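Local coordinates for aminoacyl-tRNA synthetase-interacting multifunctional protein p43 (Plasmodium vivax, PDB 6IPA) that probably binds tRNA through its C-terminal EMAP II-like domain, as a Plasmodium relative of the aminoacyl-tRNA synthetase-interacting protein AIMP1, at residues 57-67 against 107-115. Sequence-based numbering, arbitrary orientation.
Sequences EIHPDADTLYC and KSLRGRKSH
The loop joining strands 48-58 and 66-71 packs against the tip of the two-stranded hairpin 107-114, with the His59 ring reaching the hairpin's type I' turn (Leu109 to Arg112). His59 NE2 donates a hydrogen bond to Leu109 O (3.2 Å, N-H...O angle 155°). The oxygen lies in the imidazole plane, while the nitrogen sits above the carbonyl plane. Arg112 N, closing the turn, reaches Leu109 O from the opposite face, so two donors grip this one acceptor. Arg112 CG and Ala62 CB cover the two faces of the His59 ring, each offset toward the rim. The Arg112 CG contact is CH-pi, 3.5 Å from the ring centroid. Both segments fall in the putative tRNA-binding domain of the OB clan, and the contact lies at the surface of the protein. A bend at chi2 (-58°) carries the Arg112 chain back along His59. Its guanidinium then lies with one face against Pro60 CD, and NH2 is 3.3 Å from Pro60 CG. Glu57 OE2 stands at the guanidinium edge, 4.0 Å from Arg112 NH1, too far for a salt bridge. The extended Arg110 chain brings CD to 3.1 Å from Asp61 O, and its NH1 lies near Ala62 CB. Leu65 CD1 meets Leu109 CD1 at 4.2 Å. Cys81 of strand 78-82 touches His59, Leu65 and Cys67.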
ATOM      1  N   GLU A  57       1.294   2.173 -16.706  1.00 55.00           N
ATOM      2  CA  GLU A  57       0.744   2.898 -17.842  1.00 56.09           C
ATOM      3  C   GLU A  57       0.404   4.287 -17.309  1.00 57.54           C
ATOM      4  O   GLU A  57       0.258   4.434 -16.097  1.00 59.30           O
ATOM      5  CB  GLU A  57      -0.475   2.144 -18.396  1.00 57.71           C
ATOM      6  CG  GLU A  57      -1.509   3.008 -19.091  1.00 59.15           C
ATOM      7  CD  GLU A  57      -2.268   2.291 -20.192  1.00 61.48           C
ATOM      8  OE1 GLU A  57      -2.166   1.036 -20.271  1.00 58.07           O
ATOM      9  OE2 GLU A  57      -2.939   3.014 -20.996  1.00 58.47           O
ATOM     10  N   ILE A  58       0.371   5.311 -18.175  1.00 60.35           N
ATOM     11  CA  ILE A  58      -0.013   6.687 -17.776  1.00 62.07           C
ATOM     12  C   ILE A  58      -1.498   6.807 -18.028  1.00 63.27           C
ATOM     13  O   ILE A  58      -2.058   6.049 -18.812  1.00 63.97           O
ATOM     14  CB  ILE A  58       0.821   7.793 -18.496  1.00 66.73           C
ATOM     15  CG1 ILE A  58       2.201   7.895 -17.855  1.00 68.34           C
ATOM     16  CG2 ILE A  58       0.190   9.190 -18.407  1.00 68.71           C
ATOM     17  CD1 ILE A  58       3.262   8.506 -18.747  1.00 73.85           C
ATOM     18  N   HIS A  59      -2.141   7.725 -17.316  1.00 66.93           N
ATOM     19  CA  HIS A  59      -3.593   7.859 -17.325  1.00 68.16           C
ATOM     20  C   HIS A  59      -3.913   8.904 -18.402  1.00 73.50           C
ATOM     21  O   HIS A  59      -3.356  10.006 -18.349  1.00 81.00           O
ATOM     22  CB  HIS A  59      -4.052   8.285 -15.909  1.00 65.19           C
ATOM     23  CG  HIS A  59      -5.526   8.139 -15.645  1.00 63.41           C
ATOM     24  ND1 HIS A  59      -6.494   8.561 -16.529  1.00 61.25           N
ATOM     25  CD2 HIS A  59      -6.194   7.674 -14.556  1.00 61.86           C
ATOM     26  CE1 HIS A  59      -7.690   8.334 -16.014  1.00 62.56           C
ATOM     27  NE2 HIS A  59      -7.539   7.796 -14.817  1.00 60.12           N
ATOM     28  N   PRO A  60      -4.774   8.556 -19.398  1.00 75.28           N
ATOM     29  CA  PRO A  60      -5.069   9.527 -20.448  1.00 76.82           C
ATOM     30  C   PRO A  60      -5.552  10.857 -19.908  1.00 78.09           C
ATOM     31  O   PRO A  60      -4.963  11.883 -20.240  1.00 80.67           O
ATOM     32  CB  PRO A  60      -6.171   8.845 -21.276  1.00 78.89           C
ATOM     33  CG  PRO A  60      -5.916   7.392 -21.092  1.00 78.18           C
ATOM     34  CD  PRO A  60      -5.373   7.239 -19.697  1.00 75.68           C
ATOM     35  N   ASP A  61      -6.596  10.829 -19.078  1.00 75.75           N
ATOM     36  CA  ASP A  61      -7.235  12.038 -18.553  1.00 75.74           C
ATOM     37  C   ASP A  61      -6.754  12.501 -17.182  1.00 73.89           C
ATOM     38  O   ASP A  61      -7.148  13.557 -16.710  1.00 80.04           O
ATOM     39  CB  ASP A  61      -8.739  11.812 -18.490  1.00 81.10           C
ATOM     40  CG  ASP A  61      -9.297  11.278 -19.796  1.00 85.89           C
ATOM     41  OD1 ASP A  61      -8.781  11.661 -20.871  1.00 95.43           O
ATOM     42  OD2 ASP A  61     -10.242  10.467 -19.754  1.00 87.58           O
ATOM     43  N   ALA A  62      -5.923  11.719 -16.521  1.00 72.99           N
ATOM     44  CA  ALA A  62      -5.339  12.176 -15.286  1.00 73.78           C
ATOM     45  C   ALA A  62      -3.879  12.443 -15.559  1.00 75.39           C
ATOM     46  O   ALA A  62      -3.107  11.538 -15.878  1.00 78.62           O
ATOM     47  CB  ALA A  62      -5.524  11.162 -14.174  1.00 74.84           C
ATOM     48  N   ASP A  63      -3.534  13.717 -15.470  1.00 74.47           N
ATOM     49  CA  ASP A  63      -2.177  14.191 -15.613  1.00 76.31           C
ATOM     50  C   ASP A  63      -1.187  13.465 -14.663  1.00 74.09           C
ATOM     51  O   ASP A  63      -0.155  12.972 -15.126  1.00 72.25           O
ATOM     52  CB  ASP A  63      -2.184  15.708 -15.344  1.00 82.08           C
ATOM     53  CG  ASP A  63      -0.971  16.412 -15.893  1.00 83.75           C
ATOM     54  OD1 ASP A  63       0.018  16.531 -15.143  1.00 89.76           O
ATOM     55  OD2 ASP A  63      -1.019  16.874 -17.051  1.00 82.24           O
ATOM     56  N   THR A  64      -1.524  13.372 -13.364  1.00 68.49           N
ATOM     57  CA  THR A  64      -0.589  12.890 -12.304  1.00 67.73           C
ATOM     58  C   THR A  64      -0.667  11.402 -11.911  1.00 62.64           C
ATOM     59  O   THR A  64       0.113  10.938 -11.081  1.00 63.67           O
ATOM     60  CB  THR A  64      -0.742  13.693 -10.964  1.00 70.51           C
ATOM     61  OG1 THR A  64      -2.065  13.527 -10.421  1.00 65.63           O
ATOM     62  CG2 THR A  64      -0.438  15.194 -11.163  1.00 69.99           C
ATOM     63  N   LEU A  65      -1.599  10.659 -12.480  1.00 58.94           N
ATOM     64  CA  LEU A  65      -1.779   9.279 -12.076  1.00 57.04           C
ATOM     65  C   LEU A  65      -1.126   8.329 -13.071  1.00 58.40           C
ATOM     66  O   LEU A  65      -1.326   8.450 -14.288  1.00 56.76           O
ATOM     67  CB  LEU A  65      -3.282   8.905 -11.946  1.00 56.91           C
ATOM     68  CG  LEU A  65      -4.294   9.740 -11.152  1.00 55.31           C
ATOM     69  CD1 LEU A  65      -5.645   9.054 -11.175  1.00 55.96           C
ATOM     70  CD2 LEU A  65      -3.860   9.982  -9.719  1.00 55.03           C
ATOM     71  N   TYR A  66      -0.353   7.372 -12.553  1.00 59.92           N
ATOM     72  CA  TYR A  66      -0.074   6.145 -13.307  1.00 58.85           C
ATOM     73  C   TYR A  66      -1.259   5.197 -13.102  1.00 58.30           C
ATOM     74  O   TYR A  66      -1.906   5.245 -12.071  1.00 61.63           O
ATOM     75  CB  TYR A  66       1.205   5.466 -12.817  1.00 57.60           C
ATOM     76  CG  TYR A  66       2.511   6.101 -13.262  1.00 58.37           C
ATOM     77  CD1 TYR A  66       2.825   6.261 -14.622  1.00 55.56           C
ATOM     78  CD2 TYR A  66       3.450   6.495 -12.317  1.00 57.31           C
ATOM     79  CE1 TYR A  66       4.035   6.817 -15.008  1.00 57.40           C
ATOM     80  CE2 TYR A  66       4.656   7.048 -12.681  1.00 57.86           C
ATOM     81  CZ  TYR A  66       4.954   7.219 -14.028  1.00 61.00           C
ATOM     82  OH  TYR A  66       6.180   7.794 -14.340  1.00 57.81           O
ATOM     83  N   CYS A  67      -1.536   4.367 -14.102  1.00 59.15           N
ATOM     84  CA  CYS A  67      -2.481   3.244 -14.022  1.00 57.06           C
ATOM     85  C   CYS A  67      -1.706   1.941 -13.876  1.00 53.67           C
ATOM     86  O   CYS A  67      -1.100   1.490 -14.862  1.00 53.05           O
ATOM     87  CB  CYS A  67      -3.313   3.158 -15.303  1.00 58.03           C
ATOM     88  SG  CYS A  67      -4.723   4.290 -15.383  1.00 63.62           S
ATOM     89  N   LYS A 107     -13.179   2.177  -6.941  1.00 58.62           N
ATOM     90  CA  LYS A 107     -13.611   3.520  -7.341  1.00 62.08           C
ATOM     91  C   LYS A 107     -13.390   3.716  -8.863  1.00 60.40           C
ATOM     92  O   LYS A 107     -12.717   2.893  -9.490  1.00 56.88           O
ATOM     93  CB  LYS A 107     -12.816   4.549  -6.552  1.00 64.91           C
ATOM     94  CG  LYS A 107     -13.402   4.812  -5.193  1.00 66.83           C
ATOM     95  CD  LYS A 107     -12.649   5.933  -4.507  1.00 69.56           C
ATOM     96  CE  LYS A 107     -11.437   5.394  -3.775  1.00 74.93           C
ATOM     97  NZ  LYS A 107     -10.756   6.493  -3.037  1.00 77.60           N
ATOM     98  N   SER A 108     -13.952   4.752  -9.457  1.00 59.63           N
ATOM     99  CA  SER A 108     -13.747   4.980 -10.875  1.00 61.63           C
ATOM    100  C   SER A 108     -13.249   6.365 -11.082  1.00 63.57           C
ATOM    101  O   SER A 108     -14.025   7.251 -11.159  1.00 68.06           O
ATOM    102  CB  SER A 108     -15.059   4.807 -11.643  1.00 60.92           C
ATOM    103  OG  SER A 108     -14.896   4.606 -13.034  1.00 58.06           O
ATOM    104  N   LEU A 109     -11.954   6.555 -11.244  1.00 65.23           N
ATOM    105  CA  LEU A 109     -11.396   7.880 -11.447  1.00 67.44           C
ATOM    106  C   LEU A 109     -11.098   8.157 -12.877  1.00 67.30           C
ATOM    107  O   LEU A 109     -10.427   7.388 -13.517  1.00 63.93           O
ATOM    108  CB  LEU A 109     -10.072   7.958 -10.782  1.00 69.05           C
ATOM    109  CG  LEU A 109     -10.103   7.836  -9.301  1.00 76.41           C
ATOM    110  CD1 LEU A 109      -8.722   7.778  -8.692  1.00 78.36           C
ATOM    111  CD2 LEU A 109     -10.940   8.965  -8.743  1.00 77.74           C
ATOM    112  N   ARG A 110     -11.717   9.194 -13.408  1.00 67.00           N
ATOM    113  CA  ARG A 110     -11.507   9.677 -14.763  1.00 65.26           C
ATOM    114  C   ARG A 110     -11.533   8.626 -15.817  1.00 61.78           C
ATOM    115  O   ARG A 110     -10.662   8.535 -16.595  1.00 61.66           O
ATOM    116  CB  ARG A 110     -10.294  10.582 -14.863  1.00 67.04           C
ATOM    117  CG  ARG A 110     -10.515  11.951 -14.252  1.00 72.76           C
ATOM    118  CD  ARG A 110      -9.333  12.831 -14.609  1.00 81.03           C
ATOM    119  NE  ARG A 110      -9.278  14.229 -14.161  1.00 85.90           N
ATOM    120  CZ  ARG A 110      -8.586  14.671 -13.113  1.00 88.80           C
ATOM    121  NH1 ARG A 110      -7.960  13.848 -12.309  1.00 81.47           N
ATOM    122  NH2 ARG A 110      -8.560  15.942 -12.840  1.00 94.83           N
ATOM    123  N   GLY A 111     -12.503   7.770 -15.761  1.00 60.91           N
ATOM    124  CA  GLY A 111     -12.684   6.727 -16.709  1.00 59.58           C
ATOM    125  C   GLY A 111     -11.953   5.509 -16.276  1.00 60.51           C
ATOM    126  O   GLY A 111     -12.321   4.428 -16.620  1.00 62.52           O
ATOM    127  N   ARG A 112     -11.027   5.667 -15.352  1.00 62.34           N
ATOM    128  CA  ARG A 112     -10.245   4.522 -14.898  1.00 66.36           C
ATOM    129  C   ARG A 112     -10.533   3.904 -13.530  1.00 63.85           C
ATOM    130  O   ARG A 112     -10.487   4.569 -12.532  1.00 64.19           O
ATOM    131  CB  ARG A 112      -8.775   4.838 -14.973  1.00 64.62           C
ATOM    132  CG  ARG A 112      -8.300   5.074 -16.371  1.00 67.27           C
ATOM    133  CD  ARG A 112      -8.539   3.902 -17.295  1.00 66.13           C
ATOM    134  NE  ARG A 112      -8.136   4.261 -18.634  1.00 66.27           N
ATOM    135  CZ  ARG A 112      -6.999   3.906 -19.205  1.00 69.28           C
ATOM    136  NH1 ARG A 112      -6.139   3.140 -18.567  1.00 69.11           N
ATOM    137  NH2 ARG A 112      -6.734   4.301 -20.426  1.00 67.39           N
ATOM    138  N   LYS A 113     -10.771   2.595 -13.520  1.00 65.21           N
ATOM    139  CA  LYS A 113     -11.051   1.873 -12.269  1.00 61.76           C
ATOM    140  C   LYS A 113      -9.787   1.768 -11.443  1.00 54.42           C
ATOM    141  O   LYS A 113      -8.698   1.641 -11.999  1.00 55.93           O
ATOM    142  CB  LYS A 113     -11.598   0.459 -12.537  1.00 64.53           C
ATOM    143  CG  LYS A 113     -12.912   0.382 -13.327  1.00 67.40           C
ATOM    144  CD  LYS A 113     -14.090   1.013 -12.591  1.00 67.87           C
ATOM    145  CE  LYS A 113     -15.408   0.801 -13.321  1.00 66.89           C
ATOM    146  NZ  LYS A 113     -15.607   1.817 -14.388  1.00 67.14           N
ATOM    147  N   SER A 114      -9.960   1.831 -10.125  1.00 48.50           N
ATOM    148  CA  SER A 114      -8.884   1.736  -9.140  1.00 45.81           C
ATOM    149  C   SER A 114      -9.348   0.994  -7.840  1.00 44.10           C
ATOM    150  O   SER A 114     -10.149   1.511  -7.083  1.00 43.62           O
ATOM    151  CB  SER A 114      -8.433   3.138  -8.781  1.00 44.35           C
ATOM    152  OG  SER A 114      -7.360   3.068  -7.878  1.00 44.14           O
ATOM    153  N   HIS A 115      -8.834  -0.192  -7.588  1.00 41.87           N
ATOM    154  CA  HIS A 115      -9.292  -1.044  -6.493  1.00 42.15           C
ATOM    155  C   HIS A 115      -8.160  -1.381  -5.534  1.00 41.11           C
ATOM    156  O   HIS A 115      -7.469  -2.361  -5.732  1.00 40.11           O
ATOM    157  CB  HIS A 115      -9.875  -2.335  -7.072  1.00 43.71           C
ATOM    158  CG  HIS A 115     -10.460  -3.238  -6.045  1.00 48.62           C
ATOM    159  ND1 HIS A 115     -10.665  -4.589  -6.266  1.00 52.17           N
ATOM    160  CD2 HIS A 115     -10.872  -2.995  -4.777  1.00 47.04           C
ATOM    161  CE1 HIS A 115     -11.193  -5.129  -5.186  1.00 48.26           C
ATOM    162  NE2 HIS A 115     -11.311  -4.188  -4.268  1.00 47.69           N
TER